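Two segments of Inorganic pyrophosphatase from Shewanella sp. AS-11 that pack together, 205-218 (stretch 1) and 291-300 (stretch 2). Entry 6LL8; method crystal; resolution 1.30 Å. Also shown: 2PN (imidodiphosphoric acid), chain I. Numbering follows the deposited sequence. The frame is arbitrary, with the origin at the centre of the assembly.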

ATOM      1  N   ASP A 205      -1.491  10.421   0.180  1.00  9.27           N
ATOM      2  CA  ASP A 205      -1.666  11.655   0.953  1.00 10.07           C
ATOM      3  C   ASP A 205      -2.064  11.303   2.379  1.00 10.25           C
ATOM      4  O   ASP A 205      -2.852  10.366   2.622  1.00 11.00           O
ATOM      5  N   PHE A 206      -1.566  12.101   3.293  1.00 10.48           N
ATOM      6  CA  PHE A 206      -1.830  12.019   4.737  1.00 10.74           C
ATOM      7  C   PHE A 206      -2.249  13.386   5.227  1.00 10.73           C
ATOM      8  O   PHE A 206      -1.581  14.382   4.929  1.00 12.96           O
ATOM      9  N   ASN A 207      -3.284  13.413   6.044  1.00 11.35           N
ATOM     10  CA  ASN A 207      -3.632  14.606   6.846  1.00 12.03           C
ATOM     11  C   ASN A 207      -2.938  14.475   8.195  1.00 12.91           C
ATOM     12  O   ASN A 207      -3.325  13.596   9.006  1.00 15.09           O
ATOM     13  N   MET A 208      -1.888  15.253   8.414  1.00 13.07           N
ATOM     14  CA  MET A 208      -1.117  15.214   9.678  1.00 13.82           C
ATOM     15  C   MET A 208      -1.376  16.513  10.441  1.00 15.81           C
ATOM     16  O   MET A 208      -0.803  17.532  10.102  1.00 16.56           O
ATOM     17  N   ASN A 209      -2.331  16.457  11.365  1.00 19.32           N
ATOM     18  CA  ASN A 209      -2.726  17.631  12.178  1.00 20.74           C
ATOM     19  C   ASN A 209      -3.080  18.808  11.258  1.00 18.86           C
ATOM     20  O   ASN A 209      -2.695  19.943  11.548  1.00 21.28           O
ATOM     21  N   GLY A 210      -3.864  18.557  10.212  1.00 16.13           N
ATOM     22  CA  GLY A 210      -4.350  19.572   9.267  1.00 18.07           C
ATOM     23  C   GLY A 210      -3.321  19.998   8.241  1.00 18.10           C
ATOM     24  O   GLY A 210      -3.613  20.892   7.483  1.00 25.72           O
ATOM     25  N   ASN A 211      -2.198  19.312   8.161  1.00 16.27           N
ATOM     26  CA  ASN A 211      -1.163  19.543   7.127  1.00 15.79           C
ATOM     27  C   ASN A 211      -1.218  18.400   6.120  1.00 15.61           C
ATOM     28  O   ASN A 211      -1.139  17.208   6.545  1.00 16.11           O
ATOM     29  N   LEU A 212      -1.327  18.732   4.845  1.00 13.89           N
ATOM     30  CA  LEU A 212      -1.440  17.706   3.804  1.00 12.76           C
ATOM     31  C   LEU A 212      -0.019  17.300   3.403  1.00 12.29           C
ATOM     32  O   LEU A 212       0.744  18.143   2.893  1.00 12.85           O
ATOM     33  N   VAL A 213       0.339  16.044   3.643  1.00 11.26           N
ATOM     34  CA  VAL A 213       1.679  15.503   3.356  1.00 11.09           C
ATOM     35  C   VAL A 213       1.535  14.369   2.339  1.00 10.55           C
ATOM     36  O   VAL A 213       0.859  13.371   2.610  1.00 12.09           O
ATOM     37  N   GLY A 214       2.164  14.507   1.190  1.00  9.90           N
ATOM     38  CA  GLY A 214       2.202  13.447   0.204  1.00  9.81           C
ATOM     39  C   GLY A 214       3.477  12.653   0.316  1.00  9.58           C
ATOM     40  O   GLY A 214       4.551  13.251   0.436  1.00 11.23           O
ATOM     41  N   ILE A 215       3.374  11.330   0.285  1.00  8.60           N
ATOM     42  CA  ILE A 215       4.567  10.460   0.371  1.00  8.64           C
ATOM     43  C   ILE A 215       4.470   9.405  -0.731  1.00  8.65           C
ATOM     44  O   ILE A 215       3.536   8.583  -0.699  1.00  9.10           O
ATOM     45  N   GLY A 216       5.421   9.405  -1.638  1.00  8.85           N
ATOM     46  CA  GLY A 216       5.574   8.342  -2.612  1.00  9.28           C
ATOM     47  C   GLY A 216       6.676   7.395  -2.212  1.00  8.59           C
ATOM     48  O   GLY A 216       7.529   7.719  -1.370  1.00  9.01           O
ATOM     49  N   GLN A 217       6.666   6.232  -2.823  1.00  8.66           N
ATOM     50  CA  GLN A 217       7.725   5.234  -2.613  1.00  8.59           C
ATOM     51  C   GLN A 217       7.971   4.486  -3.904  1.00  8.60           C
ATOM     52  O   GLN A 217       7.016   4.151  -4.613  1.00 10.30           O
ATOM     53  N   LEU A 218       9.236   4.237  -4.188  1.00  8.77           N
ATOM     54  CA  LEU A 218       9.665   3.395  -5.311  1.00  9.34           C
ATOM     55  C   LEU A 218      10.645   2.370  -4.766  1.00  9.71           C
ATOM     56  O   LEU A 218      11.827   2.677  -4.554  1.00 11.67           O
ATOM     57  N   VAL A 291      15.559   1.919   6.387  1.00  9.97           N
ATOM     58  CA  VAL A 291      14.145   2.265   6.166  1.00  9.94           C
ATOM     59  C   VAL A 291      13.634   1.565   4.924  1.00  9.85           C
ATOM     60  O   VAL A 291      14.073   1.832   3.786  1.00 10.64           O
ATOM     61  N   LEU A 292      12.689   0.665   5.170  1.00  9.18           N
ATOM     62  CA  LEU A 292      11.902  -0.011   4.117  1.00  9.61           C
ATOM     63  C   LEU A 292      10.430   0.390   4.179  1.00  8.90           C
ATOM     64  O   LEU A 292       9.784   0.394   3.128  1.00  9.46           O
ATOM     65  N   SER A 293       9.879   0.541   5.373  1.00  8.56           N
ATOM     66  CA  SER A 293       8.425   0.603   5.601  1.00  8.48           C
ATOM     67  C   SER A 293       7.925   2.036   5.789  1.00  8.32           C
ATOM     68  O   SER A 293       8.329   2.714   6.762  1.00  8.99           O
ATOM     69  N   ARG A 294       7.019   2.469   4.935  1.00  8.58           N
ATOM     70  CA  ARG A 294       6.383   3.780   5.130  1.00  7.93           C
ATOM     71  C   ARG A 294       5.515   3.758   6.383  1.00  7.82           C
ATOM     72  O   ARG A 294       5.636   4.652   7.240  1.00  9.02           O
ATOM     73  N   LYS A 295       4.648   2.759   6.545  1.00  8.19           N
ATOM     74  CA  LYS A 295       3.710   2.772   7.690  1.00  8.55           C
ATOM     75  C   LYS A 295       4.455   2.691   9.030  1.00  8.56           C
ATOM     76  O   LYS A 295       3.944   3.236  10.000  1.00 10.20           O
ATOM     77  N   LYS A 296       5.605   2.020   9.098  1.00  8.49           N
ATOM     78  CA  LYS A 296       6.238   1.765  10.406  1.00  8.96           C
ATOM     79  C   LYS A 296       7.404   2.696  10.664  1.00  9.24           C
ATOM     80  O   LYS A 296       7.638   3.074  11.815  1.00 11.17           O
ATOM     81  N   GLN A 297       8.155   3.065   9.639  1.00  9.07           N
ATOM     82  CA  GLN A 297       9.429   3.780   9.805  1.00  9.26           C
ATOM     83  C   GLN A 297       9.371   5.218   9.324  1.00  9.89           C
ATOM     84  O   GLN A 297      10.306   5.961   9.601  1.00 12.46           O
ATOM     85  N   VAL A 298       8.368   5.612   8.568  1.00  9.19           N
ATOM     86  CA  VAL A 298       8.298   6.969   7.990  1.00  8.90           C
ATOM     87  C   VAL A 298       7.152   7.743   8.621  1.00  8.81           C
ATOM     88  O   VAL A 298       7.355   8.849   9.133  1.00 10.23           O
ATOM     89  N   VAL A 299       5.938   7.213   8.540  1.00  9.18           N
ATOM     90  CA  VAL A 299       4.729   7.943   8.970  1.00  9.64           C
ATOM     91  C   VAL A 299       4.715   8.246  10.464  1.00 10.13           C
ATOM     92  O   VAL A 299       4.364   9.379  10.829  1.00 10.60           O
ATOM     93  N   PRO A 300       4.961   7.281  11.378  1.00 10.33           N
ATOM     94  CA  PRO A 300       4.736   7.582  12.791  1.00 11.78           C
ATOM     95  C   PRO A 300       5.506   8.800  13.291  1.00 12.13           C
ATOM     96  O   PRO A 300       4.934   9.680  13.946  1.00 14.32           O
TER

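Arg294, in the first turn of the helix, is the polar hub of this contact. Its CA-to-CB bond points toward the strands, and the chain extends with chi1 and chi2 both t before bending at chi3 (p), so that the guanidinium can serve the ligand and the strand together. NE donates to O4 of the imidodiphosphate at 2.8 Å in a nearly straight hydrogen bond, and NH2 donates to its O5 at 3.0 Å; a planar, positively charged group with several donors suits such an anion well. NH1 turns to the strand and donates to the backbone O of Ile215 at 2.9 Å, a weak bond because its angle is poor. Gln217 CB lies over one guanidinium face, 4.0 Å from NH1.

Gln217, extended with chi1 and chi2 both t, reaches the loop before the helix, where its NE2 donates to Leu292 O at 3.0 Å. A terminal amide offers both a donor and an acceptor; its OE1 lies 2.7 Å from the O of a water. That water O accepts from Arg294 N at 2.8 Å and lies 2.9 Å from O5 of the ligand, linking strand, helix start and ligand. Next in the helix, the CA-to-CB bond of Lys295 points sideways and its side chain leaves the strands alone; its N and NZ donate to ligand O6 at 2.9 and 3.1 Å.

Farther along, the contact turns apolar. Ile215 (m, t) points toward the helix, and its branched side chain can meet both the aliphatic part of Arg294, CG2 lying 3.6 Å from CD, and two valines, CD1 lying 4.1 Å from Val299 CG2 and 4.2 Å from Val298 CG1. Val299 (t), pointing toward the strands, sets CG2 over one face of the ring of Phe206 (m, chi2 87°), which points toward the helix; CG2 is 3.8 Å from Phe206 CZ, a CH-pi contact for which a flat ring and a compact branched side chain are well matched. Met208 (m, t, t), long and flexible, also points toward the helix and extends its CE to 4.1 Å from Val299 CG1.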

ATOM      1  CB  ASP A 205      -2.696  12.581   0.330  1.00 10.90           C
ATOM      2  CG  ASP A 205      -2.168  13.458  -0.781  1.00 11.13           C
ATOM      3  OD1 ASP A 205      -1.024  13.942  -0.648  1.00 12.41           O
ATOM      4  OD2 ASP A 205      -2.885  13.673  -1.769  1.00 14.27           O
ATOM      5  CB  PHE A 206      -0.574  11.597   5.493  1.00 11.01           C
ATOM      6  CG  PHE A 206      -0.102  10.218   5.111  1.00 10.55           C
ATOM      7  CD1 PHE A 206       0.742  10.036   4.027  1.00 10.67           C
ATOM      8  CD2 PHE A 206      -0.557   9.101   5.787  1.00 11.83           C
ATOM      9  CE1 PHE A 206       1.136   8.778   3.631  1.00 11.05           C
ATOM     10  CE2 PHE A 206      -0.137   7.839   5.407  1.00 12.51           C
ATOM     11  CZ  PHE A 206       0.693   7.671   4.317  1.00 11.20           C
ATOM     12  CB  ASN A 207      -5.141  14.682   7.003  1.00 14.41           C
ATOM     13  CG  ASN A 207      -5.569  15.877   7.795  1.00 18.90           C
ATOM     14  OD1 ASN A 207      -4.753  16.597   8.325  1.00 21.90           O
ATOM     15  ND2 ASN A 207      -6.860  16.055   7.889  1.00 24.25           N
ATOM     16  CB  MET A 208       0.361  15.008   9.376  1.00 14.78           C
ATOM     17  CG  MET A 208       0.603  13.672   8.673  1.00 14.46           C
ATOM     18  SD  MET A 208       2.354  13.294   8.590  1.00 14.51           S
ATOM     19  CE  MET A 208       2.313  11.628   7.949  1.00 15.27           C
ATOM     20  CB  ASN A 209      -1.624  17.939  13.193  1.00 23.86           C
ATOM     21  CG  ASN A 209      -2.130  18.821  14.304  1.00 26.13           C
ATOM     22  OD1 ASN A 209      -3.337  18.912  14.510  1.00 32.08           O
ATOM     23  ND2 ASN A 209      -1.212  19.477  14.984  1.00 28.78           N
ATOM     24  CB  ASN A 211       0.206  19.633   7.781  1.00 18.18           C
ATOM     25  CG  ASN A 211       0.263  20.746   8.795  1.00 18.91           C
ATOM     26  OD1 ASN A 211       0.463  21.877   8.419  1.00 23.16           O
ATOM     27  ND2 ASN A 211       0.073  20.403  10.052  1.00 21.05           N
ATOM     28  CB  LEU A 212      -2.292  18.206   2.638  1.00 14.30           C
ATOM     29  CG  LEU A 212      -2.566  17.156   1.570  1.00 14.88           C
ATOM     30  CD1 LEU A 212      -3.336  15.974   2.134  1.00 16.30           C
ATOM     31  CD2 LEU A 212      -3.309  17.745   0.393  1.00 17.51           C
ATOM     32  CB  VAL A 213       2.310  14.996   4.660  1.00 12.26           C
ATOM     33  CG1 VAL A 213       3.628  14.310   4.387  1.00 13.07           C
ATOM     34  CG2 VAL A 213       2.442  16.122   5.659  1.00 13.40           C
ATOM     35  CB  ILE A 215       4.681   9.783   1.742  1.00  8.92           C
ATOM     36  CG1 ILE A 215       4.534  10.793   2.882  1.00  9.51           C
ATOM     37  CG2 ILE A 215       5.976   9.000   1.801  1.00  9.69           C
ATOM     38  CD1 ILE A 215       4.630  10.205   4.269  1.00 11.10           C
ATOM     39  CB  GLN A 217       7.352   4.281  -1.486  1.00  8.44           C
ATOM     40  CG  GLN A 217       8.476   3.279  -1.188  1.00  9.25           C
ATOM     41  CD  GLN A 217       8.303   2.511   0.092  1.00 10.11           C
ATOM     42  OE1 GLN A 217       7.180   2.212   0.486  1.00 11.80           O
ATOM     43  NE2 GLN A 217       9.391   2.213   0.782  1.00  9.72           N
ATOM     44  CB  LEU A 218      10.288   4.233  -6.413  1.00 10.38           C
ATOM     45  CG  LEU A 218       9.318   5.183  -7.088  1.00 10.96           C
ATOM     46  CD1 LEU A 218      10.058   6.293  -7.818  1.00 13.31           C
ATOM     47  CD2 LEU A 218       8.384   4.432  -8.028  1.00 12.76           C
ATOM     48  CB  VAL A 291      13.953   3.778   6.120  1.00 10.65           C
ATOM     49  CG1 VAL A 291      12.545   4.120   5.672  1.00 11.10           C
ATOM     50  CG2 VAL A 291      14.254   4.366   7.474  1.00 11.89           C
ATOM     51  CB  LEU A 292      12.016  -1.542   4.227  1.00  9.91           C
ATOM     52  CG  LEU A 292      13.367  -2.140   3.866  1.00 11.46           C
ATOM     53  CD1 LEU A 292      13.405  -3.627   4.233  1.00 13.34           C
ATOM     54  CD2 LEU A 292      13.687  -1.957   2.390  1.00 13.32           C
ATOM     55  CB  SER A 293       8.084  -0.175   6.824  1.00  8.12           C
ATOM     56  OG  SER A 293       6.730   0.034   7.195  1.00  8.64           O
ATOM     57  CB  ARG A 294       5.638   4.159   3.850  1.00  8.73           C
ATOM     58  CG  ARG A 294       4.853   5.468   3.929  1.00  9.15           C
ATOM     59  CD  ARG A 294       4.329   5.944   2.592  1.00  8.35           C
ATOM     60  NE  ARG A 294       3.609   4.903   1.913  1.00  8.34           N
ATOM     61  CZ  ARG A 294       3.492   4.754   0.598  1.00  8.20           C
ATOM     62  NH1 ARG A 294       3.805   5.733  -0.233  1.00  9.25           N
ATOM     63  NH2 ARG A 294       3.051   3.606   0.114  1.00  8.75           N
ATOM     64  CB  LYS A 295       2.662   1.651   7.618  1.00  8.81           C
ATOM     65  CG  LYS A 295       3.200   0.252   7.872  1.00  8.37           C
ATOM     66  CD  LYS A 295       2.111  -0.828   7.970  1.00  9.17           C
ATOM     67  CE  LYS A 295       1.256  -0.995   6.738  1.00  9.19           C
ATOM     68  NZ  LYS A 295       2.055  -1.374   5.543  1.00  9.16           N
ATOM     69  CB  LYS A 296       6.652   0.306  10.516  1.00  9.07           C
ATOM     70  CG  LYS A 296       7.152  -0.144  11.855  1.00 10.06           C
ATOM     71  CD  LYS A 296       7.373  -1.634  11.916  1.00 11.87           C
ATOM     72  CE  LYS A 296       8.035  -2.122  13.185  1.00 14.92           C
ATOM     73  NZ  LYS A 296       7.215  -1.852  14.367  1.00 18.69           N
ATOM     74  CB  GLN A 297      10.562   3.038   9.125  1.00  9.61           C
ATOM     75  CG  GLN A 297      10.802   1.639   9.707  1.00  9.90           C
ATOM     76  CD  GLN A 297      11.816   0.895   8.892  1.00  9.31           C
ATOM     77  OE1 GLN A 297      11.562   0.480   7.757  1.00  9.96           O
ATOM     78  NE2 GLN A 297      13.012   0.753   9.432  1.00 10.97           N
ATOM     79  CB  VAL A 298       8.199   6.894   6.462  1.00  9.00           C
ATOM     80  CG1 VAL A 298       7.972   8.257   5.838  1.00 10.44           C
ATOM     81  CG2 VAL A 298       9.438   6.252   5.869  1.00 10.97           C
ATOM     82  CB  VAL A 299       3.500   7.214   8.473  1.00  9.65           C
ATOM     83  CG1 VAL A 299       2.214   7.690   9.118  1.00 11.10           C
ATOM     84  CG2 VAL A 299       3.390   7.351   6.959  1.00 10.48           C
ATOM     85  CB  PRO A 300       5.133   6.288  13.509  1.00 12.19           C
ATOM     86  CG  PRO A 300       4.881   5.226  12.487  1.00 12.15           C
ATOM     87  CD  PRO A 300       5.302   5.861  11.178  1.00 10.61           C
TER
HETATM   88  P1  2PN I 407       0.878  -0.636   2.289  1.00  7.60           P
HETATM   89  O1  2PN I 407      -0.333  -0.040   1.575  1.00  7.96           O
HETATM   90  O2  2PN I 407       1.965  -1.044   1.330  1.00  7.90           O
HETATM   91  O3  2PN I 407       0.462  -1.768   3.210  1.00  7.99           O
HETATM   92  N1  2PN I 407       1.483   0.550   3.255  1.00  7.29           N
HETATM   93  P2  2PN I 407       2.848   1.477   3.247  1.00  8.36           P
HETATM   94  O4  2PN I 407       2.335   2.908   3.375  1.00  9.41           O
HETATM   95  O5  2PN I 407       3.557   1.268   1.926  1.00  8.34           O
HETATM   96  O6  2PN I 407       3.686   1.068   4.434  1.00  8.99           O
HETATM   97  O   HOH W   1       6.299   0.914   2.689  1.00  8.96           O